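Long-range contacts in TssK (Serratia sp. FS14, PDB 5Y0E), which forms a trimeric component of the type VI secretion baseplate and probably connects that baseplate to the membrane complex of the secretion machine: residues T53-G58 / N178-D183; D111-E116 / R123-E128; F235-L240 / T271-F276; A317-L322 / E438-R443. All coordinates share one frame; numbering follows the deposited sequence.

Contact 1 (T53-G58 / N178-D183); sequences TLLRQG and NSLRLD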
loop_
_atom_site.group_PDB
_atom_site.type_symbol
_atom_site.label_atom_id
_atom_site.label_comp_id
_atom_site.label_asym_id
_atom_site.label_seq_id
_atom_site.Cartn_x
_atom_site.Cartn_y
_atom_site.Cartn_z
ATOM N N THR A 53 18.882 5.043 31.226
ATOM C CA THR A 53 19.575 5.213 32.494
ATOM C C THR A 53 21.002 5.701 32.283
ATOM O O THR A 53 21.470 6.586 32.998
ATOM C CB THR A 53 19.566 3.899 33.266
ATOM O OG1 THR A 53 20.589 3.045 32.749
ATOM C CG2 THR A 53 18.239 3.196 33.094
ATOM N N LEU A 54 21.704 5.155 31.301
ATOM C CA LEU A 54 23.061 5.620 31.063
ATOM C C LEU A 54 23.116 6.956 30.352
ATOM O O LEU A 54 24.196 7.543 30.262
ATOM C CB LEU A 54 23.849 4.600 30.252
ATOM C CG LEU A 54 24.964 3.886 31.015
ATOM C CD1 LEU A 54 24.394 2.939 32.032
ATOM C CD2 LEU A 54 25.858 3.144 30.055
ATOM N N LEU A 55 21.998 7.442 29.824
ATOM C CA LEU A 55 22.017 8.766 29.225
ATOM C C LEU A 55 22.470 9.795 30.226
ATOM O O LEU A 55 23.038 10.823 29.855
ATOM C CB LEU A 55 20.641 9.134 28.713
ATOM C CG LEU A 55 20.386 8.577 27.338
ATOM C CD1 LEU A 55 18.998 8.934 26.944
ATOM C CD2 LEU A 55 21.387 9.169 26.393
ATOM N N ARG A 56 22.251 9.520 31.497
ATOM C CA ARG A 56 22.521 10.472 32.550
ATOM C C ARG A 56 23.986 10.566 32.895
ATOM O O ARG A 56 24.334 11.256 33.852
ATOM C CB ARG A 56 21.726 10.090 33.780
ATOM C CG ARG A 56 20.386 9.535 33.389
ATOM C CD ARG A 56 19.444 9.465 34.548
ATOM N NE ARG A 56 19.885 8.517 35.554
ATOM C CZ ARG A 56 19.055 7.749 36.255
ATOM N NH1 ARG A 56 17.748 7.820 36.036
ATOM N NH2 ARG A 56 19.526 6.904 37.166
ATOM N N GLN A 57 24.860 9.910 32.154
ATOM C CA GLN A 57 26.280 10.019 32.447
ATOM C C GLN A 57 27.073 10.365 31.201
ATOM O O GLN A 57 28.264 10.071 31.118
ATOM C CB GLN A 57 26.803 8.735 33.071
ATOM C CG GLN A 57 25.741 7.962 33.796
ATOM C CD GLN A 57 26.227 6.589 34.225
ATOM O OE1 GLN A 57 27.335 6.181 33.880
ATOM N NE2 GLN A 57 25.392 5.856 34.961
ATOM N N GLY A 58 26.430 10.991 30.226
ATOM C CA GLY A 58 27.147 11.328 29.025
ATOM C C GLY A 58 27.483 10.141 28.178
ATOM O O GLY A 58 28.415 10.203 27.380
ATOM N N ASN A 178 26.111 16.440 33.355
ATOM C CA ASN A 178 26.664 15.467 32.421
ATOM C C ASN A 178 25.612 14.575 31.759
ATOM O O ASN A 178 25.970 13.761 30.913
ATOM C CB ASN A 178 27.730 14.584 33.080
ATOM C CG ASN A 178 29.072 15.249 33.122
ATOM O OD1 ASN A 178 29.204 16.418 32.767
ATOM N ND2 ASN A 178 30.082 14.518 33.564
ATOM N N SER A 179 24.336 14.701 32.102
ATOM C CA SER A 179 23.313 13.981 31.368
ATOM C C SER A 179 23.158 14.566 29.974
ATOM O O SER A 179 23.522 15.712 29.708
ATOM C CB SER A 179 21.981 14.044 32.095
ATOM O OG SER A 179 21.302 15.228 31.748
ATOM N N LEU A 180 22.602 13.762 29.080
ATOM C CA LEU A 180 22.432 14.146 27.689
ATOM C C LEU A 180 20.962 14.257 27.343
ATOM O O LEU A 180 20.151 13.451 27.792
ATOM C CB LEU A 180 23.085 13.143 26.760
ATOM C CG LEU A 180 24.549 12.777 27.008
ATOM C CD1 LEU A 180 24.825 11.443 26.383
ATOM C CD2 LEU A 180 25.472 13.818 26.456
ATOM N N ARG A 181 20.626 15.280 26.568
ATOM C CA ARG A 181 19.312 15.407 25.964
ATOM C C ARG A 181 19.438 15.076 24.486
ATOM O O ARG A 181 20.322 15.599 23.799
ATOM C CB ARG A 181 18.733 16.808 26.145
ATOM C CG ARG A 181 17.328 16.970 25.588
ATOM C CD ARG A 181 16.758 18.340 25.919
ATOM N NE ARG A 181 17.685 19.399 25.547
ATOM C CZ ARG A 181 17.599 20.108 24.430
ATOM N NH1 ARG A 181 16.611 19.886 23.574
ATOM N NH2 ARG A 181 18.504 21.046 24.172
ATOM N N LEU A 182 18.571 14.197 24.006
ATOM C CA LEU A 182 18.636 13.719 22.639
ATOM C C LEU A 182 17.544 14.350 21.795
ATOM O O LEU A 182 16.471 14.688 22.290
ATOM C CB LEU A 182 18.500 12.201 22.589
ATOM C CG LEU A 182 19.596 11.431 23.302
ATOM C CD1 LEU A 182 19.250 9.960 23.312
ATOM C CD2 LEU A 182 20.895 11.667 22.619
ATOM N N ASP A 183 17.827 14.497 20.515
ATOM C CA ASP A 183 16.817 14.951 19.571
ATOM C C ASP A 183 15.857 13.804 19.288
ATOM O O ASP A 183 16.056 13.016 18.373
ATOM C CB ASP A 183 17.467 15.453 18.296
ATOM C CG ASP A 183 16.461 15.918 17.296
ATOM O OD1 ASP A 183 15.258 15.947 17.621
ATOM O OD2 ASP A 183 16.867 16.251 16.175
#
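Leu180 lays its side chain against Gly58, while both methyls of Leu55 meet Leu182. A chi1 of -52° sets Leu180 CG, anti to the carbonyl carbon, near Gly58 CA; CD1 of Leu180 comes 3.5 Å from Gly58 C. Leu55 crosses Leu180 at about a right angle, and the contact between them is looser, CD2 of Leu55 standing 4.1 Å from CD1 of Leu180. Leu55 meets its second partner at a single methyl: CD1 and CD2 are each 3.8 Å from Leu182 CD1. At the other end, Ser179 CB touches Arg56 CA at 3.6 Å. The Ser179 hydroxyl, held between the backbone N and the carbonyl carbon (chi1 85°), is bonded to Asp177 instead of across the contact. A single backbone hydrogen bond joins the segments, Leu180 N to Leu55 O at 3.1 Å. The contact sets the loop 53-58 beside strand 180-182, an outermost strand of the mixed sheet within the chain, paired with strand 163-174. Ile60 of strand 59-60 packs on Leu55, Leu180 and Leu182, and Leu50 of strand 44-50 adds to the same apolar cluster.

Contact 2 (D111-E116 / R123-E128); sequences DVIFQE and RYLAYE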
loop_
_atom_site.group_PDB
_atom_site.type_symbol
_atom_site.label_atom_id
_atom_site.label_comp_id
_atom_site.label_asym_id
_atom_site.label_seq_id
_atom_site.Cartn_x
_atom_site.Cartn_y
_atom_site.Cartn_z
ATOM N N ASP A 111 40.746 -9.944 9.258
ATOM C CA ASP A 111 39.326 -9.857 9.553
ATOM C C ASP A 111 38.964 -10.351 10.938
ATOM O O ASP A 111 37.857 -10.076 11.411
ATOM C CB ASP A 111 38.519 -10.664 8.530
ATOM C CG ASP A 111 37.183 -10.038 8.234
ATOM O OD1 ASP A 111 37.186 -8.849 7.869
ATOM O OD2 ASP A 111 36.140 -10.707 8.383
ATOM N N VAL A 112 39.852 -11.092 11.582
ATOM C CA VAL A 112 39.643 -11.587 12.930
ATOM C C VAL A 112 40.823 -11.151 13.768
ATOM O O VAL A 112 41.968 -11.218 13.317
ATOM C CB VAL A 112 39.506 -13.117 12.959
ATOM C CG1 VAL A 112 39.067 -13.574 14.332
ATOM C CG2 VAL A 112 38.541 -13.557 11.899
ATOM N N ILE A 113 40.541 -10.724 14.986
ATOM C CA ILE A 113 41.556 -10.378 15.957
ATOM C C ILE A 113 41.209 -11.130 17.225
ATOM O O ILE A 113 40.076 -11.503 17.453
ATOM C CB ILE A 113 41.712 -8.884 16.245
ATOM C CG1 ILE A 113 40.411 -8.285 16.704
ATOM C CG2 ILE A 113 42.258 -8.149 15.056
ATOM C CD1 ILE A 113 40.548 -6.843 17.049
ATOM N N PHE A 114 42.229 -11.368 18.026
ATOM C CA PHE A 114 42.072 -12.102 19.251
ATOM C C PHE A 114 42.256 -11.212 20.467
ATOM O O PHE A 114 41.935 -11.589 21.580
ATOM C CB PHE A 114 43.043 -13.269 19.245
ATOM C CG PHE A 114 42.912 -14.149 18.045
ATOM C CD1 PHE A 114 43.503 -13.808 16.866
ATOM C CD2 PHE A 114 42.183 -15.303 18.097
ATOM C CE1 PHE A 114 43.376 -14.598 15.757
ATOM C CE2 PHE A 114 42.051 -16.103 16.988
ATOM C CZ PHE A 114 42.652 -15.749 15.816
ATOM N N GLN A 115 42.680 -9.997 20.194
ATOM C CA GLN A 115 42.943 -9.020 21.205
ATOM C C GLN A 115 42.348 -7.714 20.773
ATOM O O GLN A 115 42.689 -7.222 19.718
ATOM C CB GLN A 115 44.434 -8.834 21.229
ATOM C CG GLN A 115 45.097 -8.863 22.575
ATOM C CD GLN A 115 46.560 -8.567 22.415
ATOM O OE1 GLN A 115 46.938 -7.803 21.531
ATOM N NE2 GLN A 115 47.396 -9.190 23.237
ATOM N N GLU A 116 41.446 -7.207 21.596
ATOM C CA GLU A 116 40.792 -5.967 21.315
ATOM C C GLU A 116 41.818 -4.903 21.300
ATOM O O GLU A 116 42.750 -4.881 22.062
ATOM C CB GLU A 116 39.733 -5.617 22.352
ATOM C CG GLU A 116 38.292 -5.529 21.847
ATOM C CD GLU A 116 38.123 -4.912 20.473
ATOM O OE1 GLU A 116 38.633 -3.828 20.219
ATOM O OE2 GLU A 116 37.463 -5.525 19.635
ATOM N N ARG A 123 36.595 -7.152 11.462
ATOM C CA ARG A 123 35.182 -7.278 11.647
ATOM C C ARG A 123 34.837 -8.161 12.811
ATOM O O ARG A 123 33.784 -8.048 13.373
ATOM C CB ARG A 123 34.539 -7.810 10.382
ATOM C CG ARG A 123 34.372 -6.765 9.314
ATOM C CD ARG A 123 34.115 -7.336 7.946
ATOM N NE ARG A 123 32.848 -8.012 7.895
ATOM C CZ ARG A 123 31.716 -7.454 7.514
ATOM N NH1 ARG A 123 31.684 -6.205 7.147
ATOM N NH2 ARG A 123 30.615 -8.157 7.492
ATOM N N TYR A 124 35.743 -9.027 13.197
ATOM C CA TYR A 124 35.436 -9.924 14.272
ATOM C C TYR A 124 36.450 -9.986 15.378
ATOM O O TYR A 124 37.609 -9.749 15.176
ATOM C CB TYR A 124 35.247 -11.322 13.714
ATOM C CG TYR A 124 34.038 -11.482 12.846
ATOM C CD1 TYR A 124 32.839 -11.823 13.384
ATOM C CD2 TYR A 124 34.110 -11.295 11.492
ATOM C CE1 TYR A 124 31.736 -11.969 12.608
ATOM C CE2 TYR A 124 33.009 -11.438 10.705
ATOM C CZ TYR A 124 31.824 -11.779 11.275
ATOM O OH TYR A 124 30.717 -11.927 10.508
ATOM N N LEU A 125 35.969 -10.303 16.566
ATOM C CA LEU A 125 36.806 -10.486 17.720
ATOM C C LEU A 125 36.554 -11.897 18.158
ATOM O O LEU A 125 35.448 -12.253 18.459
ATOM C CB LEU A 125 36.424 -9.551 18.828
ATOM C CG LEU A 125 37.240 -9.814 20.069
ATOM C CD1 LEU A 125 38.652 -9.343 19.855
ATOM C CD2 LEU A 125 36.607 -9.139 21.255
ATOM N N ALA A 126 37.602 -12.689 18.231
ATOM C CA ALA A 126 37.466 -14.098 18.559
ATOM C C ALA A 126 37.338 -14.292 20.060
ATOM O O ALA A 126 38.004 -13.618 20.844
ATOM C CB ALA A 126 38.660 -14.883 18.032
ATOM N N TYR A 127 36.469 -15.214 20.455
ATOM C CA TYR A 127 36.273 -15.555 21.850
ATOM C C TYR A 127 36.032 -17.051 21.959
ATOM O O TYR A 127 35.674 -17.718 20.989
ATOM C CB TYR A 127 35.109 -14.785 22.461
ATOM C CG TYR A 127 33.749 -15.160 21.922
ATOM C CD1 TYR A 127 33.312 -14.696 20.693
ATOM C CD2 TYR A 127 32.890 -15.946 22.658
ATOM C CE1 TYR A 127 32.079 -15.015 20.218
ATOM C CE2 TYR A 127 31.654 -16.271 22.185
ATOM C CZ TYR A 127 31.253 -15.805 20.966
ATOM O OH TYR A 127 30.017 -16.139 20.499
ATOM N N GLU A 128 36.224 -17.580 23.155
ATOM C CA GLU A 128 36.179 -19.015 23.354
ATOM C C GLU A 128 34.858 -19.421 23.985
ATOM O O GLU A 128 34.341 -18.729 24.861
ATOM C CB GLU A 128 37.340 -19.478 24.228
ATOM C CG GLU A 128 37.707 -20.924 24.009
ATOM C CD GLU A 128 38.654 -21.439 25.060
ATOM O OE1 GLU A 128 38.290 -22.402 25.768
ATOM O OE2 GLU A 128 39.757 -20.864 25.184
#
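Val112 and Ile113 pair in parallel register with Tyr124 and Leu125, through backbone hydrogen bonds from Tyr124 N to Asp111 O, Ile113 N to Tyr124 O and Ala126 N to Ile113 O, the last nearly straight at 170°. Asp111 O also receives a weak bond from Arg123 N. The Asp111 carboxylate lies beside the Arg123 chain, OD1 3.4 Å from CD of Arg123 and the two charged planes 7° apart; yet Asp111 OD2 and Arg123 NE stay 4.3 Å from each other, beyond a salt bridge, and the guanidinium is paired with Asp71. Strand 112-113 is an outermost strand of a mixed sheet, parallel to strand 124-131 and linked to it by a ten-residue connection; strand 142-155 flanks the latter. Val112 and Tyr124 share one face; Ala126 CB, directed toward the other segment, sits 3.5 Å from Phe114 CD2 and 3.9 Å from Val112 CG1, and Val8 of the third subunit packs on both Val112 and Ala126. On the other face Leu125 CG is anti to the backbone N (chi1 176°). Leu125 CD1 meets Ile113 CG1 at 3.8 Å, and CD2 lies 4.0 Å from CG of Glu116, whose carboxylate forms a salt bridge with Arg150.

Contact 3 (F235-L240 / T271-F276); sequences FMLLQL and TELASF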
loop_
_atom_site.group_PDB
_atom_site.type_symbol
_atom_site.label_atom_id
_atom_site.label_comp_id
_atom_site.label_asym_id
_atom_site.label_seq_id
_atom_site.Cartn_x
_atom_site.Cartn_y
_atom_site.Cartn_z
ATOM N N PHE A 235 -18.034 14.932 -1.525
ATOM C CA PHE A 235 -18.190 13.521 -1.676
ATOM C C PHE A 235 -16.945 12.914 -2.259
ATOM O O PHE A 235 -16.568 11.864 -1.874
ATOM C CB PHE A 235 -19.404 13.206 -2.515
ATOM C CG PHE A 235 -19.705 11.759 -2.599
ATOM C CD1 PHE A 235 -20.122 11.068 -1.512
ATOM C CD2 PHE A 235 -19.557 11.100 -3.755
ATOM C CE1 PHE A 235 -20.376 9.739 -1.582
ATOM C CE2 PHE A 235 -19.821 9.769 -3.835
ATOM C CZ PHE A 235 -20.227 9.086 -2.744
ATOM N N MET A 236 -16.326 13.562 -3.219
ATOM C CA MET A 236 -15.063 13.055 -3.743
ATOM C C MET A 236 -13.994 12.954 -2.672
ATOM O O MET A 236 -13.101 12.123 -2.779
ATOM C CB MET A 236 -14.540 13.953 -4.850
ATOM C CG MET A 236 -15.214 13.788 -6.126
ATOM S SD MET A 236 -15.225 15.257 -7.110
ATOM C CE MET A 236 -14.617 14.540 -8.526
ATOM N N LEU A 237 -14.040 13.822 -1.666
ATOM C CA LEU A 237 -12.985 13.850 -0.674
ATOM C C LEU A 237 -13.215 12.801 0.398
ATOM O O LEU A 237 -12.275 12.139 0.828
ATOM C CB LEU A 237 -12.885 15.242 -0.056
ATOM C CG LEU A 237 -11.907 15.379 1.112
ATOM C CD1 LEU A 237 -10.461 15.232 0.683
ATOM C CD2 LEU A 237 -12.092 16.671 1.762
ATOM N N LEU A 238 -14.458 12.645 0.834
ATOM C CA LEU A 238 -14.795 11.539 1.708
ATOM C C LEU A 238 -14.401 10.201 1.079
ATOM O O LEU A 238 -13.851 9.329 1.750
ATOM C CB LEU A 238 -16.280 11.588 2.027
ATOM C CG LEU A 238 -16.850 10.451 2.870
ATOM C CD1 LEU A 238 -16.177 10.345 4.233
ATOM C CD2 LEU A 238 -18.309 10.647 3.039
ATOM N N GLN A 239 -14.640 10.046 -0.216
ATOM C CA GLN A 239 -14.155 8.880 -0.932
ATOM C C GLN A 239 -12.674 8.691 -0.745
ATOM O O GLN A 239 -12.208 7.573 -0.514
ATOM C CB GLN A 239 -14.425 9.022 -2.406
ATOM C CG GLN A 239 -15.399 8.124 -2.916
ATOM C CD GLN A 239 -15.849 8.569 -4.257
ATOM O OE1 GLN A 239 -16.730 9.417 -4.356
ATOM N NE2 GLN A 239 -15.267 8.000 -5.311
ATOM N N LEU A 240 -11.913 9.771 -0.918
ATOM C CA LEU A 240 -10.470 9.688 -0.797
ATOM C C LEU A 240 -10.070 9.394 0.630
ATOM O O LEU A 240 -9.139 8.632 0.869
ATOM C CB LEU A 240 -9.826 10.974 -1.278
ATOM C CG LEU A 240 -8.299 11.022 -1.208
ATOM C CD1 LEU A 240 -7.696 10.135 -2.230
ATOM C CD2 LEU A 240 -7.806 12.428 -1.391
ATOM N N THR A 271 -0.398 13.955 -2.968
ATOM C CA THR A 271 -0.497 14.607 -4.259
ATOM C C THR A 271 -1.911 14.574 -4.815
ATOM O O THR A 271 -2.290 15.478 -5.552
ATOM C CB THR A 271 0.490 14.005 -5.245
ATOM O OG1 THR A 271 0.122 12.667 -5.569
ATOM C CG2 THR A 271 1.876 14.059 -4.672
ATOM N N GLU A 272 -2.716 13.572 -4.473
ATOM C CA GLU A 272 -4.115 13.641 -4.878
ATOM C C GLU A 272 -4.892 14.643 -4.025
ATOM O O GLU A 272 -5.846 15.250 -4.495
ATOM C CB GLU A 272 -4.766 12.255 -4.818
ATOM C CG GLU A 272 -6.139 12.160 -5.470
ATOM C CD GLU A 272 -6.736 10.743 -5.478
ATOM O OE1 GLU A 272 -7.966 10.626 -5.495
ATOM O OE2 GLU A 272 -5.993 9.740 -5.489
ATOM N N LEU A 273 -4.491 14.828 -2.780
ATOM C CA LEU A 273 -5.159 15.788 -1.916
ATOM C C LEU A 273 -4.964 17.230 -2.401
ATOM O O LEU A 273 -5.872 18.047 -2.281
ATOM C CB LEU A 273 -4.647 15.581 -0.496
ATOM C CG LEU A 273 -5.381 16.119 0.713
ATOM C CD1 LEU A 273 -6.799 15.778 0.604
ATOM C CD2 LEU A 273 -4.779 15.530 1.958
ATOM N N ALA A 274 -3.816 17.531 -2.996
ATOM C CA ALA A 274 -3.579 18.819 -3.631
ATOM C C ALA A 274 -4.678 19.202 -4.603
ATOM O O ALA A 274 -4.897 20.384 -4.833
ATOM C CB ALA A 274 -2.244 18.811 -4.364
ATOM N N SER A 275 -5.388 18.231 -5.160
ATOM C CA SER A 275 -6.533 18.544 -5.992
ATOM C C SER A 275 -7.509 19.450 -5.276
ATOM O O SER A 275 -8.135 20.313 -5.899
ATOM C CB SER A 275 -7.218 17.260 -6.418
ATOM O OG SER A 275 -6.354 16.479 -7.216
ATOM N N PHE A 276 -7.628 19.291 -3.973
ATOM C CA PHE A 276 -8.582 20.047 -3.191
ATOM C C PHE A 276 -8.011 21.338 -2.628
ATOM O O PHE A 276 -8.716 22.057 -1.943
ATOM C CB PHE A 276 -9.122 19.147 -2.086
ATOM C CG PHE A 276 -9.757 17.912 -2.619
ATOM C CD1 PHE A 276 -9.008 16.762 -2.837
ATOM C CD2 PHE A 276 -11.084 17.898 -2.976
ATOM C CE1 PHE A 276 -9.579 15.658 -3.369
ATOM C CE2 PHE A 276 -11.648 16.754 -3.505
ATOM C CZ PHE A 276 -10.900 15.653 -3.695
#
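Leu237 packs on the Phe276 ring. The CD1 methyl of Leu237 stands over the middle of that ring, 4.2 Å from its centroid and 12° off the ring normal, a CH-pi contact; Leu237 CB lies over the same ring nearer its CE2 atom, at 4.0 Å. At the ring edge, close to its plane, Met236 CB approaches Phe276 CZ. Phe276 CB points toward the facing helix, and chi1 of -58° puts CG anti to the carbonyl carbon.

Purely aliphatic contacts continue the layer. Leu273 CD1 is shared by two partners, 3.7 Å from Leu237 CD1 and 4.0 Å from Leu240 CD2, and the Leu273 side chain crosses both leucines obliquely. Helices 229-253 and 259-273, consecutive in the chain, form an antiparallel helical hairpin here, at the trimer interface, and helix 197-222 covers another side of the first of them, with Met217 on Leu237 and Leu221 on Phe235.

No hydrogen bond crosses between the segments, and the one carboxylate that comes close meets a methyl. Leu240 and Glu272 overlap while pointing opposite ways, with CD1 of Leu240 3.3 Å from Glu272 OE1. This buried carboxylate has its charge partner elsewhere, in a salt bridge from OE2 to Arg243 of the second subunit. Nearby, Ser275 OG is hydrogen-bonded to Asn242 of the same second subunit, while Met236 packs on Met236 of the third subunit.

Contact 4 (A317-L322 / E438-R443); sequences AIQLTL and EFWAIR
Gln319 lies flat against the indole of Trp440, the tight centre of this antiparallel strand pair. Its CB is over one face of the six-membered ring, 3.5 Å from the centroid, a CH-pi contact. CG is anti to the backbone N (chi1 -175°) and the chain continues extended; its amide stacks on the ring with planes 25° apart, OE1 coming to 3.2 Å from Trp440 CZ2. The indole is fixed in its own plane as well: Trp440 NE1 gives Glu438 OE1 a nearly straight hydrogen bond of 3.1 Å, and OE2 of that glutamate is bonded to His400. Ile318 and Ala441 form a hydrogen-bonded pair, bonded in both directions. On the face of Leu320 and Phe439, CD2 of Leu320 meets the phenyl edge, 3.3 Å from CE2 of Phe439.

Elsewhere the fit is looser. The side chains of Ala317 and Ile442 stand 4.4 Å apart, CB to CG1. Beyond the bond from Leu320 N to Phe439 O, a water bridges the two backbones, donating to Leu320 O at 2.7 Å and accepting from Phe439 N, with a weak third bond from Gln319 NE2. Past this water, Leu322 still touches Phe439 CB through CG, at 4.0 Å. Strand 436-443 runs between strands 317-324 and 343-350 in the antiparallel sheet, strand 329-333 adjoins 317-324 on its far side, and helix 197-222 reaches Thr321 and Glu438.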
loop_
_atom_site.group_PDB
_atom_site.type_symbol
_atom_site.label_atom_id
_atom_site.label_comp_id
_atom_site.label_asym_id
_atom_site.label_seq_id
_atom_site.Cartn_x
_atom_site.Cartn_y
_atom_site.Cartn_z
ATOM N N ALA A 317 -6.383 24.173 18.201
ATOM C CA ALA A 317 -7.263 23.155 18.740
ATOM C C ALA A 317 -6.878 21.818 18.140
ATOM O O ALA A 317 -6.246 21.759 17.089
ATOM C CB ALA A 317 -8.727 23.478 18.444
ATOM N N ILE A 318 -7.232 20.745 18.828
ATOM C CA ILE A 318 -6.910 19.401 18.418
ATOM C C ILE A 318 -8.016 18.488 18.833
ATOM O O ILE A 318 -8.416 18.515 19.947
ATOM C CB ILE A 318 -5.618 18.946 19.089
ATOM C CG1 ILE A 318 -4.429 19.531 18.377
ATOM C CG2 ILE A 318 -5.462 17.459 19.019
ATOM C CD1 ILE A 318 -3.185 19.525 19.204
ATOM N N GLN A 319 -8.515 17.666 17.935
ATOM C CA GLN A 319 -9.599 16.785 18.276
ATOM C C GLN A 319 -9.091 15.517 18.900
ATOM O O GLN A 319 -8.086 15.012 18.515
ATOM C CB GLN A 319 -10.412 16.473 17.041
ATOM C CG GLN A 319 -11.642 15.655 17.284
ATOM C CD GLN A 319 -12.531 15.612 16.090
ATOM O OE1 GLN A 319 -12.215 16.155 15.071
ATOM N NE2 GLN A 319 -13.643 14.960 16.215
ATOM N N LEU A 320 -9.797 14.994 19.873
ATOM C CA LEU A 320 -9.360 13.784 20.492
ATOM C C LEU A 320 -10.318 12.700 20.120
ATOM O O LEU A 320 -11.491 12.886 20.183
ATOM C CB LEU A 320 -9.356 13.951 21.990
ATOM C CG LEU A 320 -8.069 14.374 22.665
ATOM C CD1 LEU A 320 -7.439 15.570 22.007
ATOM C CD2 LEU A 320 -8.368 14.693 24.107
ATOM N N THR A 321 -9.812 11.552 19.739
ATOM C CA THR A 321 -10.656 10.457 19.354
ATOM C C THR A 321 -11.225 9.722 20.538
ATOM O O THR A 321 -10.508 9.294 21.401
ATOM C CB THR A 321 -9.870 9.444 18.539
ATOM O OG1 THR A 321 -8.986 10.129 17.661
ATOM C CG2 THR A 321 -10.790 8.594 17.738
ATOM N N LEU A 322 -12.529 9.575 20.566
ATOM C CA LEU A 322 -13.161 8.860 21.630
ATOM C C LEU A 322 -13.182 7.420 21.218
ATOM O O LEU A 322 -13.928 7.022 20.356
ATOM C CB LEU A 322 -14.569 9.352 21.833
ATOM C CG LEU A 322 -14.725 10.689 22.513
ATOM C CD1 LEU A 322 -16.171 11.088 22.380
ATOM C CD2 LEU A 322 -14.340 10.614 23.968
ATOM N N GLU A 438 -18.211 14.627 20.040
ATOM C CA GLU A 438 -16.884 15.028 19.638
ATOM C C GLU A 438 -16.192 15.564 20.875
ATOM O O GLU A 438 -16.822 16.195 21.724
ATOM C CB GLU A 438 -16.913 16.084 18.535
ATOM C CG GLU A 438 -17.596 15.628 17.286
ATOM C CD GLU A 438 -17.517 16.629 16.159
ATOM O OE1 GLU A 438 -16.991 17.727 16.369
ATOM O OE2 GLU A 438 -17.988 16.325 15.053
ATOM N N PHE A 439 -14.907 15.286 20.987
ATOM C CA PHE A 439 -14.116 15.698 22.129
ATOM C C PHE A 439 -12.970 16.534 21.607
ATOM O O PHE A 439 -12.161 16.061 20.809
ATOM C CB PHE A 439 -13.607 14.487 22.900
ATOM C CG PHE A 439 -13.080 14.819 24.235
ATOM C CD1 PHE A 439 -13.932 15.086 25.267
ATOM C CD2 PHE A 439 -11.729 14.869 24.466
ATOM C CE1 PHE A 439 -13.451 15.398 26.503
ATOM C CE2 PHE A 439 -11.240 15.182 25.712
ATOM C CZ PHE A 439 -12.104 15.442 26.730
ATOM N N TRP A 440 -12.915 17.776 22.037
ATOM C CA TRP A 440 -11.917 18.701 21.546
ATOM C C TRP A 440 -11.094 19.271 22.685
ATOM O O TRP A 440 -11.583 19.453 23.799
ATOM C CB TRP A 440 -12.572 19.837 20.793
ATOM C CG TRP A 440 -13.113 19.468 19.471
ATOM C CD1 TRP A 440 -14.351 18.996 19.200
ATOM C CD2 TRP A 440 -12.441 19.573 18.222
ATOM N NE1 TRP A 440 -14.492 18.791 17.860
ATOM C CE2 TRP A 440 -13.333 19.147 17.236
ATOM C CE3 TRP A 440 -11.167 19.987 17.844
ATOM C CZ2 TRP A 440 -13.001 19.120 15.908
ATOM C CZ3 TRP A 440 -10.839 19.962 16.522
ATOM C CH2 TRP A 440 -11.748 19.528 15.569
ATOM N N ALA A 441 -9.841 19.570 22.379
ATOM C CA ALA A 441 -8.951 20.289 23.270
ATOM C C ALA A 441 -8.581 21.598 22.602
ATOM O O ALA A 441 -8.245 21.606 21.417
ATOM C CB ALA A 441 -7.708 19.469 23.575
ATOM N N ILE A 442 -8.657 22.700 23.351
ATOM C CA ILE A 442 -8.517 24.040 22.792
ATOM C C ILE A 442 -7.411 24.779 23.521
ATOM O O ILE A 442 -7.500 25.001 24.731
ATOM C CB ILE A 442 -9.826 24.828 22.874
ATOM C CG1 ILE A 442 -10.943 24.013 22.244
ATOM C CG2 ILE A 442 -9.688 26.138 22.165
ATOM C CD1 ILE A 442 -12.234 24.749 22.086
ATOM N N ARG A 443 -6.391 25.187 22.782
ATOM C CA ARG A 443 -5.240 25.831 23.384
ATOM C C ARG A 443 -5.631 27.162 24.015
ATOM O O ARG A 443 -6.479 27.892 23.498
ATOM C CB ARG A 443 -4.165 26.039 22.327
ATOM C CG ARG A 443 -2.786 26.230 22.894
ATOM C CD ARG A 443 -1.760 26.574 21.820
ATOM N NE ARG A 443 -1.611 25.528 20.811
ATOM C CZ ARG A 443 -0.908 24.415 20.982
ATOM N NH1 ARG A 443 -0.295 24.193 22.131
ATOM N NH2 ARG A 443 -0.820 23.519 20.009
HETATM O O HOH W 1 -13.951 13.278 19.157
#

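In the fold
Contacts 1 and 2 involve opposite edges of one mixed sheet, strands 180-182 and 112-113, with centres 30 Å apart. Contact 2 lies far from the remaining pair, its centre 58 Å from that of contact 3 and 57 Å from that of contact 4. Contacts 3 and 4 are closer, 24 Å between centres and about 12 Å between nearest atoms, and helix 197-222 touches both. Contacts 2 and 3, on opposite sides of the chain's centre, each meet both other subunits, so contacts with other subunits occur at two distant places in the chain, whereas no other chain of the trimer touches contacts 1 and 4, which lie within one subunit.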